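Local structure of beta-agarase D (Zobellia galactanivorans, 4ASM) at residues V84-G88 with G89-I93; W25-T29 with A30-D34; T214-G218 with K219-I223. The protein hydrolyses the beta-1,4-linkages of agarose in a random, endo-acting manner with retention of anomeric configuration, as a secreted glycoside hydrolase of family GH16. One frame throughout, in Å; residues are numbered along the deposited sequence.

These three local contacts in the GH16 catalytic domain, a beta-jelly-roll sandwich, illustrate how the chain reverses or bends at its strand ends. Each is partly buried: the apolar face of interaction 1 and the Trp216-Ile221 pair of interaction 3 are core, while Thr29, Ala30 and Lys219 lie at the surface. Interaction 1 is a hairpin whose other face is mostly polar and holds water. Interaction 2 is a single turn in which one serine bonds twice to one carbonyl. Both lie along strand 350-362 and lend a backbone carbonyl to the same calcium ion. Interaction 3 leads into strand 220-229; one backbone bond closes it, and a buried tryptophan packs on the side chains that follow.

Interaction 1. Residues V84-G88 with G89-I93; sequences VAVSG and GNLNI. With CA (calcium ion), chain B.
Val86 and Leu91 face each other as a non-hydrogen-bonded antiparallel pair, and their side chains carry the apolar half of this hairpin. Leu91 has its CG anti to the backbone N (chi1 172°), and with chi2 at 69° this turns CD1 to the opposite strand, 4.1 Å from Val86 CG2 and 4.2 Å from Val84 CG1. Ile93 joins the same face more loosely beside Val84, and Ile123 of strand 112-125 touches Val84, Leu91 and Ile93 there.

Backbone bonds alternate with these pairs. Ala85 and Asn92 exchange two, the shorter from Asn92 N to Ala85 O at 2.7 Å, while Ser87 N reaches Asn90 O at 3.0 Å. The return bond, Asn90 N to Ser87 O at 3.2 Å, closes a type I' turn, the reversal of a two-residue beta hairpin, in which Gly88 and Gly89 take positive phi; at Gly89 a CB would clash with Gly88 O.

Polar contacts gather on the face that carries Ala85, Ser87, Asn90 and Asn92. A water donates to Ser87 O and accepts from both Asn90 ND2 and Asn92 ND2, joining turn to strand, and Asn92 ND2 adds a weak bond to Asn90 O. Asn92 OD1 is taken by Asn350.

Metal ligation comes from the turn itself: Gly89 O binds the calcium ion at 2.4 Å, within a segment that, by similarity, probably contributes to substrate binding.

Interaction 2. Residues W25-T29 with A30-D34; sequences WKLQT and AASDD. With CA (calcium ion), chain B.
The flat carbonyl group of Gln28 is approached by Ser32 in two ways: Ser32 N lies in its plane, 3.1 Å from Gln28 O, whereas Ser32 OG donates to the same oxygen from a position tilted 33° out of it, at 2.8 Å. The side-chain amide of Gln28 turns back along its own segment, with Lys26 O near the amide plane and 3.0 Å from NE2, although NE2 sits above the plane of that carbonyl.

Ser32 reaches Gln28 O because OG stands beside its own backbone N (chi1 -58°), and both donors therefore grip one acceptor. Leu27 CD1 packs alongside this hydroxyl, 3.4 Å from Ser32 OG, which is also bonded to the backbone N of Val358 on strand 350-362. Losing the hydroxyl, as with an alanine here, would probably leave Gln28 O with one donor fewer and Val358 N without that partner.

Thr29, Ala30 and Ala31 have helix-like backbone angles, and the bond from Ser32 N to Gln28 O closes an alpha-turn. The chain leaving this turn runs to Asp34, whose backbone O binds the calcium ion at 2.4 Å, in a site completed by Asp9, Asn36, Gly89, Asp354 and water.

Interaction 3. Residues T214-G218 with K219-I223; sequences TQWGG and KTIRI
Trp216 and Lys219 bracket a type II beta turn, closed by a bond of 3.0 Å from Lys219 N to Trp216 O. Gly218 takes the third position with phi 85°, where a side chain would be jammed against the carbonyl oxygen of Gly217, so the turn calls for glycine.

Beyond the turn, the six-membered part of the Trp216 indole meets two side chains of the departing chain. The methyl CG2 of Ile221 approaches the ring obliquely, 3.7 Å from CZ3 and equally close to CE3, and the two side chains cross at about a right angle. At Ile221 it is CG1 that lies between the backbone N and the carbonyl carbon (chi1 63°), which leaves CG2 as the branch that touches the indole.

Lys219 contributes its methylene chain. Its CD lies 4.0 Å from Trp216 CE3 and 3.4 Å from Gln215 O, while CB rests against the Trp216 carbonyl, 3.3 Å from its O. The chain then bends at its last two torsions, turning NZ off from the indole.

The turn is anchored by backbone bonds of Gly218 and Lys219 to Val141, just past strand 133-140, the antiparallel partner of strand 220-229. Trp216 bonds through its backbone to Ala180 at the end of helix 177-180, and its ring packs on Cys166 of strand 159-166 and Ile183 of strand 183-191.

Interaction 1. Residues V84-G88 with G89-I93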
ATOM      1  N   VAL A  84     -17.701   1.799  -4.420  1.00  6.80           N
ATOM      2  CA  VAL A  84     -16.754   1.969  -5.516  1.00  6.71           C
ATOM      3  C   VAL A  84     -17.524   2.612  -6.656  1.00  7.42           C
ATOM      4  O   VAL A  84     -18.608   2.155  -7.000  1.00  7.36           O
ATOM      5  CB  VAL A  84     -16.262   0.588  -6.037  1.00  7.39           C
ATOM      6  CG1 VAL A  84     -15.385   0.764  -7.272  1.00  6.51           C
ATOM      7  CG2 VAL A  84     -15.526  -0.196  -4.939  1.00  7.13           C
ATOM      8  N   ALA A  85     -16.978   3.690  -7.208  1.00  7.03           N
ATOM      9  CA  ALA A  85     -17.564   4.301  -8.413  1.00  7.63           C
ATOM     10  C   ALA A  85     -16.464   4.994  -9.213  1.00  7.38           C
ATOM     11  O   ALA A  85     -15.367   5.253  -8.705  1.00  7.00           O
ATOM     12  CB  ALA A  85     -18.630   5.307  -8.021  1.00  7.25           C
ATOM     13  N   VAL A  86     -16.751   5.286 -10.479  1.00  7.96           N
ATOM     14  CA  VAL A  86     -15.860   6.136 -11.258  1.00  7.99           C
ATOM     15  C   VAL A  86     -16.733   7.264 -11.774  1.00  9.21           C
ATOM     16  O   VAL A  86     -17.777   7.006 -12.372  1.00  9.73           O
ATOM     17  CB  VAL A  86     -15.152   5.375 -12.409  1.00  7.39           C
ATOM     18  CG1 VAL A  86     -14.162   6.271 -13.159  1.00  8.35           C
ATOM     19  CG2 VAL A  86     -14.431   4.155 -11.836  1.00  7.43           C
ATOM     20  N   SER A  87     -16.314   8.504 -11.508  1.00  9.45           N
ATOM     21  CA  SER A  87     -17.053   9.697 -11.955  1.00 10.76           C
ATOM     22  C   SER A  87     -16.249  10.946 -11.693  1.00 10.49           C
ATOM     23  O   SER A  87     -15.398  10.975 -10.801  1.00 10.84           O
ATOM     24  CB  SER A  87     -18.435   9.811 -11.287  1.00 11.78           C
ATOM     25  OG  SER A  87     -18.303   9.922  -9.887  1.00 15.34           O
ATOM     26  N   GLY A  88     -16.481  11.978 -12.509  1.00 10.23           N
ATOM     27  CA  GLY A  88     -15.832  13.277 -12.280  1.00 11.02           C
ATOM     28  C   GLY A  88     -14.343  13.243 -12.537  1.00 10.20           C
ATOM     29  O   GLY A  88     -13.604  14.126 -12.092  1.00 12.28           O
ATOM     30  N   GLY A  89     -13.895  12.223 -13.264  1.00 10.04           N
ATOM     31  CA  GLY A  89     -12.483  12.063 -13.592  1.00  9.07           C
ATOM     32  C   GLY A  89     -11.685  11.219 -12.599  1.00  8.74           C
ATOM     33  O   GLY A  89     -10.492  11.046 -12.765  1.00  8.84           O
ATOM     34  N   ASN A  90     -12.356  10.700 -11.580  1.00  8.23           N
ATOM     35  CA  ASN A  90     -11.665   9.946 -10.527  1.00  7.16           C
ATOM     36  C   ASN A  90     -12.327   8.616 -10.248  1.00  6.36           C
ATOM     37  O   ASN A  90     -13.560   8.506 -10.284  1.00  7.09           O
ATOM     38  CB  ASN A  90     -11.694  10.710  -9.189  1.00  7.87           C
ATOM     39  CG  ASN A  90     -11.020  12.064  -9.246  1.00  9.39           C
ATOM     40  OD1 ASN A  90      -9.808  12.167  -9.450  1.00 11.20           O
ATOM     41  ND2 ASN A  90     -11.809  13.124  -9.022  1.00 10.92           N
ATOM     42  N   LEU A  91     -11.510   7.622  -9.889  1.00  6.12           N
ATOM     43  CA  LEU A  91     -12.012   6.512  -9.091  1.00  5.57           C
ATOM     44  C   LEU A  91     -12.389   7.057  -7.702  1.00  5.99           C
ATOM     45  O   LEU A  91     -11.602   7.797  -7.092  1.00  6.50           O
ATOM     46  CB  LEU A  91     -10.917   5.449  -8.954  1.00  5.03           C
ATOM     47  CG  LEU A  91     -11.159   4.286  -7.993  1.00  5.35           C
ATOM     48  CD1 LEU A  91     -12.272   3.323  -8.483  1.00  5.64           C
ATOM     49  CD2 LEU A  91      -9.853   3.542  -7.717  1.00  5.53           C
ATOM     50  N   ASN A  92     -13.569   6.680  -7.216  1.00  5.99           N
ATOM     51  CA  ASN A  92     -14.036   7.037  -5.883  1.00  6.32           C
ATOM     52  C   ASN A  92     -14.143   5.739  -5.091  1.00  6.29           C
ATOM     53  O   ASN A  92     -14.824   4.808  -5.523  1.00  6.73           O
ATOM     54  CB  ASN A  92     -15.451   7.653  -5.937  1.00  6.03           C
ATOM     55  CG  ASN A  92     -15.486   9.086  -6.500  1.00  9.09           C
ATOM     56  OD1 ASN A  92     -15.951   9.998  -5.818  1.00 10.81           O
ATOM     57  ND2 ASN A  92     -15.042   9.275  -7.741  1.00 11.95           N
ATOM     58  N   ILE A  93     -13.457   5.663  -3.948  1.00  5.79           N
ATOM     59  CA  ILE A  93     -13.619   4.529  -3.028  1.00  6.75           C
ATOM     60  C   ILE A  93     -13.820   5.127  -1.654  1.00  6.34           C
ATOM     61  O   ILE A  93     -12.959   5.853  -1.169  1.00  6.33           O
ATOM     62  CB  ILE A  93     -12.391   3.587  -3.056  1.00  6.49           C
ATOM     63  CG1 ILE A  93     -12.379   2.825  -4.375  1.00  8.80           C
ATOM     64  CG2 ILE A  93     -12.459   2.556  -1.911  1.00  7.99           C
ATOM     65  CD1 ILE A  93     -11.200   1.865  -4.542  1.00 10.21           C
TER
HETATM   66 CA    CA B1359      -8.709  11.183 -14.302  1.00  8.99          CA
HETATM   67  O   HOH W   1     -14.694  12.303  -8.610  1.00 15.40           O
HETATM   68  O   HOH W   2      -9.501  13.466 -14.516  1.00 13.14           O

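Interaction 2. Residues W25-T29 with A30-D34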
ATOM      1  N   TRP A  25      10.425   3.339 -21.207  1.00 14.92           N
ATOM      2  CA  TRP A  25       9.224   2.816 -20.554  1.00 13.76           C
ATOM      3  C   TRP A  25       8.108   2.614 -21.562  1.00 13.61           C
ATOM      4  O   TRP A  25       7.787   3.527 -22.325  1.00 14.24           O
ATOM      5  CB  TRP A  25       8.741   3.791 -19.489  1.00 12.88           C
ATOM      6  CG  TRP A  25       9.650   3.903 -18.326  1.00 12.17           C
ATOM      7  CD1 TRP A  25      10.460   4.957 -18.022  1.00 12.39           C
ATOM      8  CD2 TRP A  25       9.862   2.922 -17.305  1.00 11.90           C
ATOM      9  NE1 TRP A  25      11.158   4.700 -16.863  1.00 11.69           N
ATOM     10  CE2 TRP A  25      10.813   3.453 -16.404  1.00 11.64           C
ATOM     11  CE3 TRP A  25       9.340   1.643 -17.067  1.00 10.58           C
ATOM     12  CZ2 TRP A  25      11.258   2.748 -15.278  1.00 11.04           C
ATOM     13  CZ3 TRP A  25       9.779   0.936 -15.952  1.00 10.97           C
ATOM     14  CH2 TRP A  25      10.720   1.503 -15.055  1.00 12.62           C
ATOM     15  N   LYS A  26       7.530   1.419 -21.553  1.00 13.13           N
ATOM     16  CA  LYS A  26       6.373   1.114 -22.386  1.00 12.29           C
ATOM     17  C   LYS A  26       5.096   1.057 -21.553  1.00 11.60           C
ATOM     18  O   LYS A  26       5.002   0.269 -20.611  1.00 11.45           O
ATOM     19  CB  LYS A  26       6.576  -0.223 -23.108  1.00 13.49           C
ATOM     20  CG  LYS A  26       5.549  -0.482 -24.194  1.00 14.98           C
ATOM     21  CD  LYS A  26       5.707  -1.891 -24.725  1.00 19.89           C
ATOM     22  CE  LYS A  26       4.556  -2.295 -25.641  1.00 23.50           C
ATOM     23  NZ  LYS A  26       4.669  -3.740 -26.033  1.00 27.20           N
ATOM     24  N   LEU A  27       4.115   1.875 -21.922  1.00 10.58           N
ATOM     25  CA  LEU A  27       2.834   1.896 -21.233  1.00 11.13           C
ATOM     26  C   LEU A  27       2.115   0.564 -21.375  1.00 11.06           C
ATOM     27  O   LEU A  27       1.979   0.032 -22.488  1.00 11.74           O
ATOM     28  CB  LEU A  27       1.946   3.023 -21.762  1.00 11.61           C
ATOM     29  CG  LEU A  27       0.601   3.148 -21.037  1.00 11.02           C
ATOM     30  CD1 LEU A  27       0.764   3.648 -19.588  1.00 11.83           C
ATOM     31  CD2 LEU A  27      -0.355   4.037 -21.835  1.00 12.18           C
ATOM     32  N   GLN A  28       1.676   0.028 -20.238  1.00 10.48           N
ATOM     33  CA  GLN A  28       0.850  -1.174 -20.198  1.00 10.03           C
ATOM     34  C   GLN A  28      -0.596  -0.722 -20.268  1.00 10.59           C
ATOM     35  O   GLN A  28      -1.192  -0.283 -19.286  1.00 10.09           O
ATOM     36  CB  GLN A  28       1.150  -1.989 -18.943  1.00  9.87           C
ATOM     37  CG  GLN A  28       2.623  -2.322 -18.800  1.00 10.04           C
ATOM     38  CD  GLN A  28       3.139  -3.153 -19.981  1.00  9.62           C
ATOM     39  OE1 GLN A  28       2.681  -4.280 -20.207  1.00 10.97           O
ATOM     40  NE2 GLN A  28       4.078  -2.595 -20.743  1.00 12.42           N
ATOM     41  N   THR A  29      -1.133  -0.752 -21.481  1.00 10.51           N
ATOM     42  CA  THR A  29      -2.396  -0.114 -21.804  1.00 11.70           C
ATOM     43  C   THR A  29      -3.596  -0.733 -21.071  1.00  9.98           C
ATOM     44  O   THR A  29      -4.424  -0.010 -20.513  1.00  9.50           O
ATOM     45  CB  THR A  29      -2.562  -0.118 -23.352  1.00 12.43           C
ATOM     46  OG1 THR A  29      -1.807   0.986 -23.895  1.00 16.28           O
ATOM     47  CG2 THR A  29      -3.990   0.004 -23.775  1.00 17.09           C
ATOM     48  N   ALA A  30      -3.658  -2.060 -21.014  1.00  9.55           N
ATOM     49  CA  ALA A  30      -4.807  -2.718 -20.396  1.00  8.90           C
ATOM     50  C   ALA A  30      -4.855  -2.479 -18.889  1.00  8.79           C
ATOM     51  O   ALA A  30      -5.919  -2.301 -18.328  1.00  9.16           O
ATOM     52  CB  ALA A  30      -4.813  -4.203 -20.698  1.00  8.87           C
ATOM     53  N   ALA A  31      -3.680  -2.460 -18.252  1.00  8.74           N
ATOM     54  CA  ALA A  31      -3.617  -2.237 -16.799  1.00  7.93           C
ATOM     55  C   ALA A  31      -3.907  -0.801 -16.382  1.00  8.00           C
ATOM     56  O   ALA A  31      -4.465  -0.559 -15.310  1.00  7.90           O
ATOM     57  CB  ALA A  31      -2.265  -2.647 -16.257  1.00  7.63           C
ATOM     58  N   SER A  32      -3.489   0.144 -17.219  1.00  7.64           N
ATOM     59  CA  SER A  32      -3.554   1.559 -16.853  1.00  7.83           C
ATOM     60  C   SER A  32      -4.958   2.127 -16.992  1.00  7.87           C
ATOM     61  O   SER A  32      -5.752   1.660 -17.804  1.00  8.47           O
ATOM     62  CB  SER A  32      -2.552   2.350 -17.687  1.00  8.06           C
ATOM     63  OG  SER A  32      -1.252   1.827 -17.491  1.00  7.72           O
ATOM     64  N   ASP A  33      -5.264   3.146 -16.199  1.00  7.47           N
ATOM     65  CA  ASP A  33      -6.599   3.716 -16.202  1.00  7.52           C
ATOM     66  C   ASP A  33      -6.549   5.167 -15.709  1.00  8.10           C
ATOM     67  O   ASP A  33      -6.079   5.433 -14.590  1.00  7.94           O
ATOM     68  CB  ASP A  33      -7.524   2.889 -15.292  1.00  8.01           C
ATOM     69  CG  ASP A  33      -8.993   3.127 -15.571  1.00  8.12           C
ATOM     70  OD1 ASP A  33      -9.311   4.146 -16.247  1.00  9.17           O
ATOM     71  OD2 ASP A  33      -9.814   2.312 -15.114  1.00  6.43           O
ATOM     72  N   ASP A  34      -7.023   6.109 -16.521  1.00  8.08           N
ATOM     73  CA  ASP A  34      -7.166   7.479 -16.031  1.00  8.70           C
ATOM     74  C   ASP A  34      -8.580   7.869 -15.580  1.00  8.16           C
ATOM     75  O   ASP A  34      -8.848   9.055 -15.321  1.00  8.31           O
ATOM     76  CB  ASP A  34      -6.495   8.548 -16.937  1.00  8.66           C
ATOM     77  CG  ASP A  34      -7.046   8.593 -18.347  1.00 10.87           C
ATOM     78  OD1 ASP A  34      -7.967   7.810 -18.673  1.00 11.51           O
ATOM     79  OD2 ASP A  34      -6.514   9.431 -19.132  1.00 10.57           O
TER
HETATM   80 CA    CA B1359      -8.709  11.183 -14.302  1.00  8.99          CA
HETATM   81  O   HOH W   2      -9.501  13.466 -14.516  1.00 13.14           O

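Interaction 3. Residues T214-G218 with K219-I223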
ATOM      1  N   THR A 214       2.331  18.487   7.558  1.00 10.20           N
ATOM      2  CA  THR A 214       1.783  18.038   8.827  1.00 11.26           C
ATOM      3  C   THR A 214       0.836  16.892   8.636  1.00  9.33           C
ATOM      4  O   THR A 214       0.627  16.115   9.565  1.00  8.99           O
ATOM      5  CB  THR A 214       0.780  19.014   9.479  1.00 12.55           C
ATOM      6  OG1 THR A 214       0.670  20.227   8.763  1.00 17.53           O
ATOM      7  CG2 THR A 214       0.992  19.149  10.988  1.00 16.91           C
ATOM      8  N   GLN A 215       0.158  16.866   7.485  1.00  8.07           N
ATOM      9  CA  GLN A 215      -0.775  15.781   7.190  1.00  7.22           C
ATOM     10  C   GLN A 215      -0.837  15.545   5.701  1.00  6.23           C
ATOM     11  O   GLN A 215      -0.778  16.482   4.916  1.00  6.76           O
ATOM     12  CB  GLN A 215      -2.186  16.065   7.734  1.00  6.67           C
ATOM     13  CG  GLN A 215      -2.953  17.202   7.036  1.00  7.30           C
ATOM     14  CD  GLN A 215      -4.384  17.293   7.521  1.00  9.31           C
ATOM     15  OE1 GLN A 215      -5.321  16.886   6.835  1.00 12.29           O
ATOM     16  NE2 GLN A 215      -4.556  17.814   8.725  1.00 10.04           N
ATOM     17  N   TRP A 216      -0.989  14.270   5.335  1.00  5.81           N
ATOM     18  CA  TRP A 216      -1.189  13.914   3.933  1.00  5.68           C
ATOM     19  C   TRP A 216      -2.654  13.905   3.546  1.00  6.00           C
ATOM     20  O   TRP A 216      -2.971  14.043   2.366  1.00  6.08           O
ATOM     21  CB  TRP A 216      -0.507  12.586   3.599  1.00  6.24           C
ATOM     22  CG  TRP A 216       0.972  12.702   3.729  1.00  5.26           C
ATOM     23  CD1 TRP A 216       1.756  12.259   4.764  1.00  6.82           C
ATOM     24  CD2 TRP A 216       1.859  13.308   2.781  1.00  5.26           C
ATOM     25  NE1 TRP A 216       3.072  12.561   4.519  1.00  6.90           N
ATOM     26  CE2 TRP A 216       3.169  13.191   3.304  1.00  6.53           C
ATOM     27  CE3 TRP A 216       1.674  13.924   1.523  1.00  6.22           C
ATOM     28  CZ2 TRP A 216       4.296  13.697   2.628  1.00  6.62           C
ATOM     29  CZ3 TRP A 216       2.796  14.414   0.844  1.00  6.98           C
ATOM     30  CH2 TRP A 216       4.088  14.297   1.405  1.00  6.19           C
ATOM     31  N   GLY A 217      -3.533  13.732   4.535  1.00  6.16           N
ATOM     32  CA  GLY A 217      -4.967  13.687   4.282  1.00  5.96           C
ATOM     33  C   GLY A 217      -5.436  14.954   3.590  1.00  7.25           C
ATOM     34  O   GLY A 217      -5.140  16.064   4.035  1.00  7.67           O
ATOM     35  N   GLY A 218      -6.188  14.786   2.511  1.00  7.01           N
ATOM     36  CA  GLY A 218      -6.659  15.937   1.723  1.00  8.44           C
ATOM     37  C   GLY A 218      -5.695  16.453   0.670  1.00  8.66           C
ATOM     38  O   GLY A 218      -6.081  17.293  -0.161  1.00  9.46           O
ATOM     39  N   LYS A 219      -4.453  15.962   0.681  1.00  7.97           N
ATOM     40  CA  LYS A 219      -3.466  16.356  -0.337  1.00  8.55           C
ATOM     41  C   LYS A 219      -3.557  15.404  -1.518  1.00  8.52           C
ATOM     42  O   LYS A 219      -3.766  14.189  -1.334  1.00  8.14           O
ATOM     43  CB  LYS A 219      -2.036  16.320   0.223  1.00  9.46           C
ATOM     44  CG  LYS A 219      -1.753  17.383   1.259  1.00 13.64           C
ATOM     45  CD  LYS A 219      -0.289  17.356   1.686  1.00 19.31           C
ATOM     46  CE  LYS A 219       0.267  18.758   1.868  1.00 24.36           C
ATOM     47  NZ  LYS A 219       0.731  19.318   0.559  1.00 27.33           N
ATOM     48  N   THR A 220      -3.413  15.938  -2.733  1.00  8.93           N
ATOM     49  CA  THR A 220      -3.236  15.048  -3.870  1.00  9.32           C
ATOM     50  C   THR A 220      -1.772  14.945  -4.255  1.00  9.11           C
ATOM     51  O   THR A 220      -1.062  15.953  -4.447  1.00 10.61           O
ATOM     52  CB  THR A 220      -4.288  15.120  -5.036  1.00 12.55           C
ATOM     53  OG1 THR A 220      -3.706  15.137  -6.358  1.00 15.23           O
ATOM     54  CG2 THR A 220      -5.409  16.054  -4.775  1.00  7.06           C
ATOM     55  N   ILE A 221      -1.334  13.699  -4.303  1.00  7.60           N
ATOM     56  CA  ILE A 221       0.057  13.363  -4.512  1.00  7.35           C
ATOM     57  C   ILE A 221       0.152  12.390  -5.685  1.00  6.52           C
ATOM     58  O   ILE A 221      -0.844  11.752  -6.069  1.00  7.15           O
ATOM     59  CB  ILE A 221       0.690  12.724  -3.246  1.00  7.54           C
ATOM     60  CG1 ILE A 221       0.024  11.393  -2.878  1.00  5.81           C
ATOM     61  CG2 ILE A 221       0.614  13.681  -2.033  1.00  8.83           C
ATOM     62  CD1 ILE A 221       0.814  10.639  -1.757  1.00  6.76           C
ATOM     63  N   ARG A 222       1.346  12.272  -6.257  1.00  6.55           N
ATOM     64  CA  ARG A 222       1.675  11.136  -7.112  1.00  7.52           C
ATOM     65  C   ARG A 222       2.543  10.201  -6.295  1.00  7.09           C
ATOM     66  O   ARG A 222       3.503  10.639  -5.649  1.00  8.15           O
ATOM     67  CB  ARG A 222       2.459  11.583  -8.342  1.00  8.28           C
ATOM     68  CG  ARG A 222       1.642  12.349  -9.330  1.00 10.72           C
ATOM     69  CD  ARG A 222       2.439  12.445 -10.605  1.00 13.28           C
ATOM     70  NE  ARG A 222       3.551  13.394 -10.546  1.00 14.98           N
ATOM     71  CZ  ARG A 222       4.829  13.131 -10.854  1.00 14.32           C
ATOM     72  NH1 ARG A 222       5.262  11.918 -11.213  1.00 14.32           N
ATOM     73  NH2 ARG A 222       5.700  14.127 -10.808  1.00 15.54           N
ATOM     74  N   ILE A 223       2.210   8.923  -6.294  1.00  5.86           N
ATOM     75  CA  ILE A 223       3.012   7.954  -5.535  1.00  5.84           C
ATOM     76  C   ILE A 223       3.133   6.675  -6.361  1.00  5.46           C
ATOM     77  O   ILE A 223       2.152   6.211  -6.945  1.00  5.68           O
ATOM     78  CB  ILE A 223       2.440   7.722  -4.113  1.00  5.34           C
ATOM     79  CG1 ILE A 223       3.330   6.775  -3.289  1.00  5.94           C
ATOM     80  CG2 ILE A 223       0.989   7.253  -4.163  1.00  5.68           C
ATOM     81  CD1 ILE A 223       3.034   6.876  -1.787  1.00  6.25           C
TER